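Local coordinates for protein endo-xylogalacturonan hydrolase A (Aspergillus tubingensis, PDB 4C2L) that hydrolyses the xylose-substituted galacturonan backbone of xylogalacturonan in the hairy regions of pectin, as a secreted glycoside hydrolase of family 28, at residues 119-124 against 130-135; 151-156 against 178-183; 295-300 against 358-363; 369-372 against 377-380. All coordinates share one frame; numbering follows the deposited sequence.

Interaction 1 of 4, residues 119-124 against 130-135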
loop_
_atom_site.group_PDB
_atom_site.type_symbol
_atom_site.label_atom_id
_atom_site.label_comp_id
_atom_site.label_asym_id
_atom_site.label_seq_id
_atom_site.Cartn_x
_atom_site.Cartn_y
_atom_site.Cartn_z
ATOM N N ASP A 119 -17.711 -2.934 10.147
ATOM C CA ASP A 119 -18.087 -4.252 10.648
ATOM C C ASP A 119 -16.936 -5.250 10.501
ATOM O O ASP A 119 -16.701 -6.064 11.397
ATOM C CB ASP A 119 -19.336 -4.776 9.941
ATOM C CG ASP A 119 -20.602 -4.057 10.367
ATOM O OD1 ASP A 119 -20.557 -3.183 11.262
ATOM O OD2 ASP A 119 -21.655 -4.366 9.777
ATOM N N ALA A 120 -16.234 -5.176 9.373
ATOM C CA ALA A 120 -15.086 -6.045 9.125
ATOM C C ALA A 120 -13.992 -5.782 10.148
ATOM O O ALA A 120 -13.374 -6.724 10.652
ATOM C CB ALA A 120 -14.563 -5.857 7.706
ATOM N N TRP A 121 -13.738 -4.510 10.471
ATOM C CA TRP A 121 -12.676 -4.235 11.451
ATOM C C TRP A 121 -13.029 -4.763 12.809
ATOM O O TRP A 121 -12.176 -5.265 13.527
ATOM C CB TRP A 121 -12.374 -2.746 11.563
ATOM C CG TRP A 121 -12.056 -2.092 10.255
ATOM C CD1 TRP A 121 -11.434 -2.659 9.138
ATOM C CD2 TRP A 121 -12.330 -0.701 9.884
ATOM N NE1 TRP A 121 -11.328 -1.728 8.125
ATOM C CE2 TRP A 121 -11.839 -0.533 8.521
ATOM C CE3 TRP A 121 -12.937 0.387 10.532
ATOM C CZ2 TRP A 121 -11.955 0.681 7.837
ATOM C CZ3 TRP A 121 -13.033 1.604 9.843
ATOM C CH2 TRP A 121 -12.553 1.752 8.531
ATOM N N ASP A 122 -14.298 -4.648 13.180
ATOM C CA ASP A 122 -14.735 -5.116 14.494
ATOM C C ASP A 122 -14.733 -6.635 14.574
ATOM O O ASP A 122 -14.328 -7.205 15.594
ATOM C CB ASP A 122 -16.120 -4.552 14.824
ATOM C CG ASP A 122 -16.098 -3.041 15.053
ATOM O OD1 ASP A 122 -15.122 -2.495 15.590
ATOM O OD2 ASP A 122 -17.097 -2.402 14.727
ATOM N N LEU A 123 -15.155 -7.293 13.495
ATOM C CA LEU A 123 -15.108 -8.755 13.431
ATOM C C LEU A 123 -13.667 -9.261 13.472
ATOM O O LEU A 123 -13.338 -10.151 14.247
ATOM C CB LEU A 123 -15.823 -9.273 12.184
ATOM C CG LEU A 123 -15.901 -10.790 11.998
ATOM C CD1 LEU A 123 -16.471 -11.478 13.235
ATOM C CD2 LEU A 123 -16.766 -11.095 10.779
ATOM N N PHE A 124 -12.806 -8.667 12.652
ATOM C CA PHE A 124 -11.400 -9.066 12.648
ATOM C C PHE A 124 -10.752 -8.878 14.032
ATOM O O PHE A 124 -9.910 -9.668 14.436
ATOM C CB PHE A 124 -10.636 -8.260 11.611
ATOM C CG PHE A 124 -9.193 -8.633 11.521
ATOM C CD1 PHE A 124 -8.830 -9.837 10.934
ATOM C CD2 PHE A 124 -8.204 -7.805 12.051
ATOM C CE1 PHE A 124 -7.498 -10.203 10.844
ATOM C CE2 PHE A 124 -6.870 -8.172 11.971
ATOM C CZ PHE A 124 -6.523 -9.380 11.371
ATOM N N TYR A 130 -10.841 -14.066 10.411
ATOM C CA TYR A 130 -11.726 -13.455 9.422
ATOM C C TYR A 130 -10.889 -12.870 8.270
ATOM O O TYR A 130 -9.980 -12.067 8.496
ATOM C CB TYR A 130 -12.643 -12.398 10.060
ATOM C CG TYR A 130 -13.609 -11.820 9.056
ATOM C CD1 TYR A 130 -14.529 -12.643 8.404
ATOM C CD2 TYR A 130 -13.594 -10.458 8.738
ATOM C CE1 TYR A 130 -15.419 -12.136 7.468
ATOM C CE2 TYR A 130 -14.493 -9.938 7.806
ATOM C CZ TYR A 130 -15.386 -10.786 7.162
ATOM O OH TYR A 130 -16.271 -10.296 6.206
ATOM N N SER A 131 -11.197 -13.290 7.044
ATOM C CA SER A 131 -10.439 -12.931 5.858
ATOM C C SER A 131 -11.252 -11.913 5.055
ATOM O O SER A 131 -12.414 -12.163 4.715
ATOM C CB SER A 131 -10.183 -14.192 5.012
ATOM O OG SER A 131 -9.482 -13.891 3.827
ATOM N N ARG A 132 -10.633 -10.759 4.802
ATOM C CA ARG A 132 -11.320 -9.606 4.189
ATOM C C ARG A 132 -10.831 -9.316 2.771
ATOM O O ARG A 132 -9.646 -9.501 2.463
ATOM C CB ARG A 132 -11.092 -8.350 5.039
ATOM C CG ARG A 132 -11.613 -8.462 6.463
ATOM C CD ARG A 132 -10.976 -7.395 7.331
ATOM N NE ARG A 132 -9.607 -7.793 7.687
ATOM C CZ ARG A 132 -8.672 -6.965 8.134
ATOM N NH1 ARG A 132 -8.917 -5.662 8.241
ATOM N NH2 ARG A 132 -7.473 -7.444 8.473
ATOM N N PRO A 133 -11.728 -8.804 1.909
ATOM C CA PRO A 133 -11.351 -8.491 0.533
ATOM C C PRO A 133 -10.586 -7.170 0.398
ATOM O O PRO A 133 -10.714 -6.294 1.249
ATOM C CB PRO A 133 -12.708 -8.344 -0.169
ATOM C CG PRO A 133 -13.617 -7.845 0.924
ATOM C CD PRO A 133 -13.163 -8.570 2.164
ATOM N N THR A 134 -9.844 -7.042 -0.698
ATOM C CA THR A 134 -9.227 -5.775 -1.131
ATOM C C THR A 134 -10.256 -4.941 -1.858
ATOM O O THR A 134 -11.059 -5.483 -2.629
ATOM C CB THR A 134 -8.060 -6.113 -2.066
ATOM O OG1 THR A 134 -7.092 -6.801 -1.273
ATOM C CG2 THR A 134 -7.446 -4.850 -2.748
ATOM N N LEU A 135 -10.240 -3.628 -1.621
ATOM C CA LEU A 135 -11.267 -2.754 -2.197
ATOM C C LEU A 135 -11.148 -2.644 -3.727
ATOM O O LEU A 135 -12.155 -2.843 -4.434
ATOM C CB LEU A 135 -11.205 -1.360 -1.538
ATOM C CG LEU A 135 -12.147 -0.327 -2.142
ATOM C CD1 LEU A 135 -13.594 -0.725 -1.856
ATOM C CD2 LEU A 135 -11.830 1.030 -1.531
#
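F124 and Y130 both carry CG anti to the backbone N (chi1 -179° for F124), which swings the first ring toward R132 and the second beneath L123, while a bend at chi3 of R132 (-78°) folds its guanidinium up against the helix. The result is a cation-pi stack: the guanidinium lies nearly flat on F124, planes 24° apart, with R132 CZ 4.0 Å from the centroid of the F124 ring. Its NH2 rides over the ring centre. W121 meets the same group differently, the indole standing perpendicular to the guanidinium plane and touching it edge to edge, W121 CD1 4.0 Å from R132 NH1. One residue before F124, methyl CD2 of L123 sits over the face of Y130, 3.5 Å from the ring centroid, a CH-pi contact close to the ring normal. A120 lies between the cation-pi pair and the CH-pi pair, its CB 3.9 Å from R132 CD and 4.1 Å from Y130 CE2. The buried guanidinium is satisfied beyond the stack: NH1 bonds to the carbonyls of P155 and K186, and NH2 to N187 OD1, which fixes its rotation. Y130 OH donates to the carbonyl O of T84. Helix 118-126 is thus clasped by the chain that leads into strand 134-139, with helix 84-87 packed against L123 and Y130.

Interaction 2 of 4, residues 151-156 against 178-183. With GOL (glycerol), chain L; SO4 (sulfate ion), chain G.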
loop_
_atom_site.group_PDB
_atom_site.type_symbol
_atom_site.label_atom_id
_atom_site.label_comp_id
_atom_site.label_asym_id
_atom_site.label_seq_id
_atom_site.Cartn_x
_atom_site.Cartn_y
_atom_site.Cartn_z
ATOM N N GLN A 151 -11.416 7.044 -1.631
ATOM C CA GLN A 151 -11.712 5.700 -1.155
ATOM C C GLN A 151 -11.849 5.791 0.348
ATOM O O GLN A 151 -10.931 6.262 1.032
ATOM C CB GLN A 151 -10.589 4.731 -1.536
ATOM C CG GLN A 151 -10.475 4.502 -3.040
ATOM C CD GLN A 151 -9.231 3.699 -3.388
ATOM O OE1 GLN A 151 -8.237 3.751 -2.673
ATOM N NE2 GLN A 151 -9.278 2.966 -4.481
ATOM N N LYS A 152 -12.990 5.332 0.861
ATOM C CA LYS A 152 -13.369 5.506 2.261
ATOM C C LYS A 152 -13.580 4.151 2.940
ATOM O O LYS A 152 -14.306 3.307 2.415
ATOM C CB LYS A 152 -14.690 6.294 2.305
ATOM C CG LYS A 152 -15.280 6.467 3.692
ATOM C CD LYS A 152 -16.601 7.222 3.579
ATOM C CE LYS A 152 -17.331 7.231 4.912
ATOM N NZ LYS A 152 -18.572 8.054 4.767
ATOM N N ASN A 153 -12.919 3.947 4.078
ATOM C CA ASN A 153 -13.182 2.811 4.970
ATOM C C ASN A 153 -13.201 1.434 4.287
ATOM O O ASN A 153 -14.187 0.699 4.368
ATOM C CB ASN A 153 -14.469 3.051 5.775
ATOM C CG ASN A 153 -14.403 4.312 6.615
ATOM O OD1 ASN A 153 -13.309 4.771 6.975
ATOM N ND2 ASN A 153 -15.579 4.880 6.955
ATOM N N PRO A 154 -12.095 1.066 3.627
ATOM C CA PRO A 154 -12.000 -0.299 3.086
ATOM C C PRO A 154 -11.945 -1.302 4.236
ATOM O O PRO A 154 -11.382 -1.002 5.288
ATOM C CB PRO A 154 -10.647 -0.287 2.375
ATOM C CG PRO A 154 -9.834 0.710 3.155
ATOM C CD PRO A 154 -10.838 1.810 3.457
ATOM N N PRO A 155 -12.531 -2.496 4.052
ATOM C CA PRO A 155 -12.423 -3.527 5.091
ATOM C C PRO A 155 -10.958 -3.909 5.359
ATOM O O PRO A 155 -10.606 -4.289 6.476
ATOM C CB PRO A 155 -13.133 -4.738 4.471
ATOM C CG PRO A 155 -13.975 -4.209 3.379
ATOM C CD PRO A 155 -13.439 -2.867 2.942
ATOM N N ASN A 156 -10.111 -3.773 4.348
ATOM C CA ASN A 156 -8.732 -4.297 4.413
ATOM C C ASN A 156 -7.926 -3.416 3.439
ATOM O O ASN A 156 -8.001 -2.194 3.514
ATOM C CB ASN A 156 -8.789 -5.784 3.986
ATOM C CG ASN A 156 -7.603 -6.655 4.472
ATOM O OD1 ASN A 156 -7.739 -7.887 4.499
ATOM N ND2 ASN A 156 -6.457 -6.068 4.762
ATOM N N ASN A 178 -11.144 5.358 8.946
ATOM C CA ASN A 178 -11.320 5.827 10.321
ATOM C C ASN A 178 -12.381 5.006 11.020
ATOM O O ASN A 178 -13.506 4.926 10.538
ATOM C CB ASN A 178 -11.738 7.298 10.332
ATOM C CG ASN A 178 -10.623 8.211 9.861
ATOM O OD1 ASN A 178 -10.605 8.616 8.696
ATOM N ND2 ASN A 178 -9.661 8.490 10.736
ATOM N N SER A 179 -12.002 4.386 12.129
ATOM C CA SER A 179 -12.922 3.573 12.911
ATOM C C SER A 179 -13.768 4.438 13.833
ATOM O O SER A 179 -13.275 5.381 14.430
ATOM C CB SER A 179 -12.144 2.588 13.774
ATOM O OG SER A 179 -13.056 1.821 14.550
ATOM N N LYS A 180 -15.044 4.093 13.936
ATOM C CA LYS A 180 -15.967 4.735 14.868
ATOM C C LYS A 180 -15.906 4.112 16.267
ATOM O O LYS A 180 -16.608 4.554 17.189
ATOM C CB LYS A 180 -17.378 4.637 14.296
ATOM C CG LYS A 180 -17.589 5.565 13.111
ATOM C CD LYS A 180 -19.030 5.544 12.620
ATOM C CE LYS A 180 -19.189 4.746 11.336
ATOM N NZ LYS A 180 -18.422 5.315 10.179
ATOM N N SER A 181 -15.072 3.089 16.431
ATOM C CA SER A 181 -14.939 2.417 17.726
ATOM C C SER A 181 -13.483 2.423 18.164
ATOM O O SER A 181 -12.667 3.144 17.593
ATOM C CB SER A 181 -15.463 0.983 17.645
ATOM O OG SER A 181 -14.614 0.152 16.891
ATOM N N ASP A 182 -13.170 1.595 19.153
ATOM C CA ASP A 182 -11.811 1.468 19.661
ATOM C C ASP A 182 -11.006 0.466 18.855
ATOM O O ASP A 182 -9.805 0.338 19.063
ATOM C CB ASP A 182 -11.836 1.021 21.119
ATOM C CG ASP A 182 -12.528 2.023 22.020
ATOM O OD1 ASP A 182 -11.966 3.129 22.181
ATOM O OD2 ASP A 182 -13.625 1.704 22.555
ATOM N N ASN A 183 -11.671 -0.264 17.964
ATOM C CA ASN A 183 -10.965 -1.211 17.100
ATOM C C ASN A 183 -10.404 -0.479 15.896
ATOM O O ASN A 183 -11.155 0.152 15.165
ATOM C CB ASN A 183 -11.899 -2.323 16.639
ATOM C CG ASN A 183 -12.332 -3.218 17.780
ATOM O OD1 ASN A 183 -11.528 -3.563 18.642
ATOM N ND2 ASN A 183 -13.582 -3.623 17.763
HETATM C C1 GOL L . -20.329 5.108 7.368
HETATM O O1 GOL L . -20.454 4.789 5.967
HETATM C C2 GOL L . -20.459 6.607 7.654
HETATM O O2 GOL L . -19.159 7.188 7.806
HETATM C C3 GOL L . -21.193 7.350 6.541
HETATM O O3 GOL L . -22.600 7.117 6.654
HETATM S S SO4 G . -17.172 11.015 6.117
HETATM O O1 SO4 G . -15.704 11.111 6.291
HETATM O O2 SO4 G . -17.547 10.742 4.708
HETATM O O3 SO4 G . -17.785 12.297 6.514
HETATM O O4 SO4 G . -17.671 9.923 6.986
HETATM O O HOH W 1 -15.620 6.460 9.801
#
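The firm part of this contact is one hydrogen bond, from the backbone N of N178 to the side-chain oxygen OD1 of N153. It is 3.0 Å long and nearly straight, 168° at the hydrogen, with the donor tilted 24° from the carbonyl plane. N153 is buried just beyond the end of strand 142-152, and its CG lies anti to the carbonyl carbon (chi1 -59°), which directs the amide at the loop that follows strand 168-176. Toward solvent the arrangement is looser and water-mediated. One water accepts from N153 ND2 and from K180 NZ and donates to N178 O at 2.7 Å, bridging an amide, an ammonium and a carbonyl whose direct separations are too long for bonding. Farther out, glycerol O2 takes weak bonds from K180 NZ and K152 NZ, and the extended K152 reaches a sulfate, with NZ 2.9 Å from SO4 O2; both molecules probably come from the crystallisation liquor. Within the loop, S179 and S181 each form an ST turn, and Q118 and D122 of helix 118-126 bond to it. Chemically, a direct bond between neutral groups holds the inside, whereas the outer ammonium groups, 6.1 Å apart from K152 NZ to K180 NZ, probably depend more on solvent and solutes.

Interaction 3 of 4, residues 295-300 against 358-363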
loop_
_atom_site.group_PDB
_atom_site.type_symbol
_atom_site.label_atom_id
_atom_site.label_comp_id
_atom_site.label_asym_id
_atom_site.label_seq_id
_atom_site.Cartn_x
_atom_site.Cartn_y
_atom_site.Cartn_z
ATOM N N ASP A 295 7.762 6.948 14.321
ATOM C CA ASP A 295 8.612 6.322 15.349
ATOM C C ASP A 295 10.068 6.126 14.912
ATOM O O ASP A 295 10.991 6.348 15.696
ATOM C CB ASP A 295 8.007 5.019 15.868
ATOM C CG ASP A 295 6.610 5.212 16.447
ATOM O OD1 ASP A 295 6.338 6.277 17.046
ATOM O OD2 ASP A 295 5.786 4.288 16.289
ATOM N N TYR A 296 10.267 5.701 13.671
ATOM C CA TYR A 296 11.586 5.677 13.050
ATOM C C TYR A 296 11.496 6.407 11.729
ATOM O O TYR A 296 10.466 6.353 11.044
ATOM C CB TYR A 296 12.028 4.241 12.743
ATOM C CG TYR A 296 12.436 3.371 13.907
ATOM C CD1 TYR A 296 13.358 3.813 14.861
ATOM C CD2 TYR A 296 11.961 2.065 14.004
ATOM C CE1 TYR A 296 13.747 2.986 15.907
ATOM C CE2 TYR A 296 12.349 1.231 15.039
ATOM C CZ TYR A 296 13.247 1.701 15.982
ATOM O OH TYR A 296 13.624 0.866 17.012
ATOM N N ALA A 297 12.587 7.055 11.338
ATOM C CA ALA A 297 12.689 7.642 10.026
ATOM C C ALA A 297 12.927 6.537 8.997
ATOM O O ALA A 297 12.389 6.577 7.894
ATOM C CB ALA A 297 13.830 8.646 9.987
ATOM N N PHE A 298 13.776 5.579 9.350
ATOM C CA PHE A 298 14.062 4.456 8.450
ATOM C C PHE A 298 14.335 3.199 9.236
ATOM O O PHE A 298 14.910 3.246 10.337
ATOM C CB PHE A 298 15.239 4.773 7.519
ATOM C CG PHE A 298 15.269 3.915 6.288
ATOM C CD1 PHE A 298 14.500 4.252 5.178
ATOM C CD2 PHE A 298 16.031 2.752 6.243
ATOM C CE1 PHE A 298 14.499 3.450 4.039
ATOM C CE2 PHE A 298 16.045 1.952 5.100
ATOM C CZ PHE A 298 15.267 2.297 4.003
ATOM N N GLN A 299 13.940 2.055 8.683
ATOM C CA GLN A 299 14.139 0.817 9.398
ATOM C C GLN A 299 14.446 -0.299 8.425
ATOM O O GLN A 299 13.837 -0.381 7.361
ATOM C CB GLN A 299 12.900 0.479 10.238
ATOM C CG GLN A 299 13.045 -0.785 11.062
ATOM C CD GLN A 299 11.865 -1.050 11.969
ATOM O OE1 GLN A 299 10.805 -0.423 11.840
ATOM N NE2 GLN A 299 12.027 -2.006 12.884
ATOM N N ILE A 300 15.421 -1.130 8.783
ATOM C CA ILE A 300 15.635 -2.371 8.074
ATOM C C ILE A 300 15.408 -3.502 9.055
ATOM O O ILE A 300 16.041 -3.555 10.132
ATOM C CB ILE A 300 17.049 -2.471 7.472
ATOM C CG1 ILE A 300 17.258 -1.374 6.409
ATOM C CG2 ILE A 300 17.247 -3.856 6.856
ATOM C CD1 ILE A 300 18.691 -1.290 5.909
ATOM N N PHE A 358 20.527 13.315 5.738
ATOM C CA PHE A 358 19.673 12.726 6.752
ATOM C C PHE A 358 19.669 13.662 7.950
ATOM O O PHE A 358 20.584 13.628 8.771
ATOM C CB PHE A 358 20.213 11.352 7.134
ATOM C CG PHE A 358 19.277 10.529 7.968
ATOM C CD1 PHE A 358 18.221 9.841 7.382
ATOM C CD2 PHE A 358 19.476 10.411 9.337
ATOM C CE1 PHE A 358 17.369 9.066 8.151
ATOM C CE2 PHE A 358 18.630 9.637 10.117
ATOM C CZ PHE A 358 17.574 8.962 9.521
ATOM N N ASP A 359 18.644 14.504 8.037
ATOM C CA ASP A 359 18.622 15.598 9.011
ATOM C C ASP A 359 17.557 15.395 10.078
ATOM O O ASP A 359 17.108 16.345 10.707
ATOM C CB ASP A 359 18.406 16.935 8.297
ATOM C CG ASP A 359 19.589 17.330 7.414
ATOM O OD1 ASP A 359 20.695 16.771 7.592
ATOM O OD2 ASP A 359 19.414 18.203 6.534
ATOM N N VAL A 360 17.178 14.147 10.294
ATOM C CA VAL A 360 16.127 13.801 11.236
ATOM C C VAL A 360 16.631 13.734 12.674
ATOM O O VAL A 360 17.692 13.168 12.953
ATOM C CB VAL A 360 15.452 12.470 10.822
ATOM C CG1 VAL A 360 14.276 12.160 11.733
ATOM C CG2 VAL A 360 14.973 12.569 9.384
ATOM N N LYS A 361 15.867 14.326 13.588
ATOM C CA LYS A 361 16.199 14.299 15.007
ATOM C C LYS A 361 15.055 13.735 15.828
ATOM O O LYS A 361 13.896 13.819 15.421
ATOM C CB LYS A 361 16.536 15.718 15.487
ATOM C CG LYS A 361 17.873 16.233 14.969
ATOM C CD LYS A 361 18.055 17.719 15.249
ATOM C CE LYS A 361 19.531 18.097 15.287
ATOM N NZ LYS A 361 20.311 17.527 14.151
ATOM N N ALA A 362 15.386 13.164 16.982
ATOM C CA ALA A 362 14.398 12.775 17.974
ATOM C C ALA A 362 13.933 14.058 18.708
ATOM O O ALA A 362 14.553 15.100 18.541
ATOM C CB ALA A 362 14.999 11.765 18.933
ATOM N N PRO A 363 12.821 13.995 19.466
ATOM C CA PRO A 363 12.353 15.186 20.199
ATOM C C PRO A 363 13.417 15.822 21.117
ATOM O O PRO A 363 13.471 17.048 21.228
ATOM C CB PRO A 363 11.177 14.639 21.006
ATOM C CG PRO A 363 10.598 13.599 20.085
ATOM C CD PRO A 363 11.822 12.909 19.530
#
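Packing across a corner of the right-handed parallel beta-helix, the fold of family 28 glycoside hydrolases, joins A297 to F358 and V360. A297 lies where the chain turns from one face of the solenoid to another, in the fourth PbH1 repeat; F358 ends strand 350-358, and V360 follows it in the loop before strand 368-372. The methyl group of A297 is the meeting point. F358 reaches it with the far end of its ring, CG anti to the backbone N (chi1 -168°), and the approach of CB to CZ, at 3.8 Å, is oblique to the ring. V360, two residues on, brings both branches to the same methyl. No hydrogen bond crosses between the segments, so the join is purely apolar. Strand 339-344, beside strand 296-301 in the sheet, forms a backbone hydrogen bond with A297 through V340, whose side chain also touches F358 and A362. Strand 319-329 contributes F328, which packs on both F358 and V360, and T332 touches V360 as well. One small alanine thus serves two larger neighbours, and both branches of V360 touch it almost equally, CG1 lying 3.9 Å from A297 CB and CG2 4.1 Å from the same atom.

Interaction 4 of 4, residues 369-372 against 377-380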
loop_
_atom_site.group_PDB
_atom_site.type_symbol
_atom_site.label_atom_id
_atom_site.label_comp_id
_atom_site.label_asym_id
_atom_site.label_seq_id
_atom_site.Cartn_x
_atom_site.Cartn_y
_atom_site.Cartn_z
ATOM N N VAL A 369 21.495 6.341 15.262
ATOM C CA VAL A 369 21.121 5.336 14.268
ATOM C C VAL A 369 21.706 4.002 14.726
ATOM O O VAL A 369 22.937 3.845 14.821
ATOM C CB VAL A 369 21.634 5.723 12.859
ATOM C CG1 VAL A 369 21.343 4.619 11.841
ATOM C CG2 VAL A 369 21.029 7.047 12.406
ATOM N N LEU A 370 20.837 3.046 15.029
ATOM C CA LEU A 370 21.278 1.711 15.395
ATOM C C LEU A 370 21.590 0.935 14.125
ATOM O O LEU A 370 20.828 1.008 13.157
ATOM C CB LEU A 370 20.211 0.971 16.195
ATOM C CG LEU A 370 19.810 1.589 17.537
ATOM C CD1 LEU A 370 18.861 0.630 18.224
ATOM C CD2 LEU A 370 21.041 1.870 18.402
ATOM N N CYS A 371 22.718 0.217 14.125
ATOM C CA CYS A 371 23.147 -0.524 12.930
ATOM C C CYS A 371 23.656 -1.913 13.258
ATOM O O CYS A 371 24.291 -2.127 14.298
ATOM C CB CYS A 371 24.279 0.206 12.213
ATOM S SG CYS A 371 23.942 1.885 11.654
ATOM N N ALA A 372 23.375 -2.851 12.358
ATOM C CA ALA A 372 24.051 -4.137 12.338
ATOM C C ALA A 372 24.321 -4.474 10.880
ATOM O O ALA A 372 23.432 -4.322 10.031
ATOM C CB ALA A 372 23.193 -5.214 12.984
ATOM N N ASP A 377 30.510 2.697 3.908
ATOM C CA ASP A 377 30.177 3.969 3.260
ATOM C C ASP A 377 28.706 4.341 3.489
ATOM O O ASP A 377 28.070 4.957 2.630
ATOM C CB ASP A 377 30.499 3.910 1.755
ATOM C CG ASP A 377 29.605 2.907 0.985
ATOM O OD1 ASP A 377 29.019 1.997 1.613
ATOM O OD2 ASP A 377 29.499 3.029 -0.257
ATOM N N LEU A 378 28.166 3.941 4.638
ATOM C CA LEU A 378 26.738 4.155 4.931
ATOM C C LEU A 378 26.328 5.624 4.821
ATOM O O LEU A 378 25.317 5.941 4.193
ATOM C CB LEU A 378 26.381 3.611 6.308
ATOM C CG LEU A 378 24.913 3.760 6.720
ATOM C CD1 LEU A 378 24.024 2.897 5.835
ATOM C CD2 LEU A 378 24.764 3.381 8.182
ATOM N N GLY A 379 27.104 6.511 5.443
ATOM C CA GLY A 379 26.855 7.944 5.336
ATOM C C GLY A 379 26.340 8.631 6.586
ATOM O O GLY A 379 26.173 9.845 6.587
ATOM N N VAL A 380 26.065 7.858 7.636
ATOM C CA VAL A 380 25.716 8.383 8.959
ATOM C C VAL A 380 26.467 7.575 10.017
ATOM O O VAL A 380 26.835 6.421 9.777
ATOM C CB VAL A 380 24.194 8.330 9.268
ATOM C CG1 VAL A 380 23.401 9.186 8.287
ATOM C CG2 VAL A 380 23.668 6.899 9.302
#
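V380 and V369 bury the most surface here, and they meet through one methyl of the first and a pair of methyls of the second. V380 CG2 is 4.1 Å from V369 CG2 and an equal 4.1 Å from V369 CG1, so it settles over the fork of the isopropyl group, the two side chains crossing at about a right angle. Torsion explains the fit: V380 places CG2 between its backbone N and carbonyl carbon, with CG1 anti to the carbonyl carbon (chi1 -62°), so that CG2 is the branch presented to the strand. Two residues after V369 and two before V380, C371 and L378 add a second, smaller contact. Here the touching atoms are the sulfur and a terminal methyl, C371 SG and L378 CD2 at 3.9 Å. The sulfur is already committed to a disulfide with C382, so this leucine packs on a crosslink and not on a thiol. Across the contact there is no hydrogen bond; the loop meets the strand through side chains, and just beyond it the disulfide ties C382 to C371. Around the four residues, L343 of strand 339-344 touches V369 and L378, while I355 of strand 350-358 lies against L378 and V380. The arrangement is consistent with an apolar closing of the C-terminal end of the parallel beta-helix, before strand 383-384 pairs with strand 368-372.

How the interactions relate
The four contacts follow one another along the chain and the parallel beta-helix axis. Interactions 1 and 2, their centres about 10 Å apart, join where R132 and W121 meet P155 and P154. Helix 118-126 belongs to interaction 1, and the loop of interaction 2 meets it through D122 and N183. The side chain of R132 is about 8 Å from that of D210, the proton donor inferred by similarity. Interactions 3 and 4, with centres about 12 Å apart, touch through F358, which packs on V369 and V380. Interactions 1 and 4 stand about 39 Å apart, centre to centre, yet both reach the same parallel sheet, as interaction 3 does: successive parts of one solenoid.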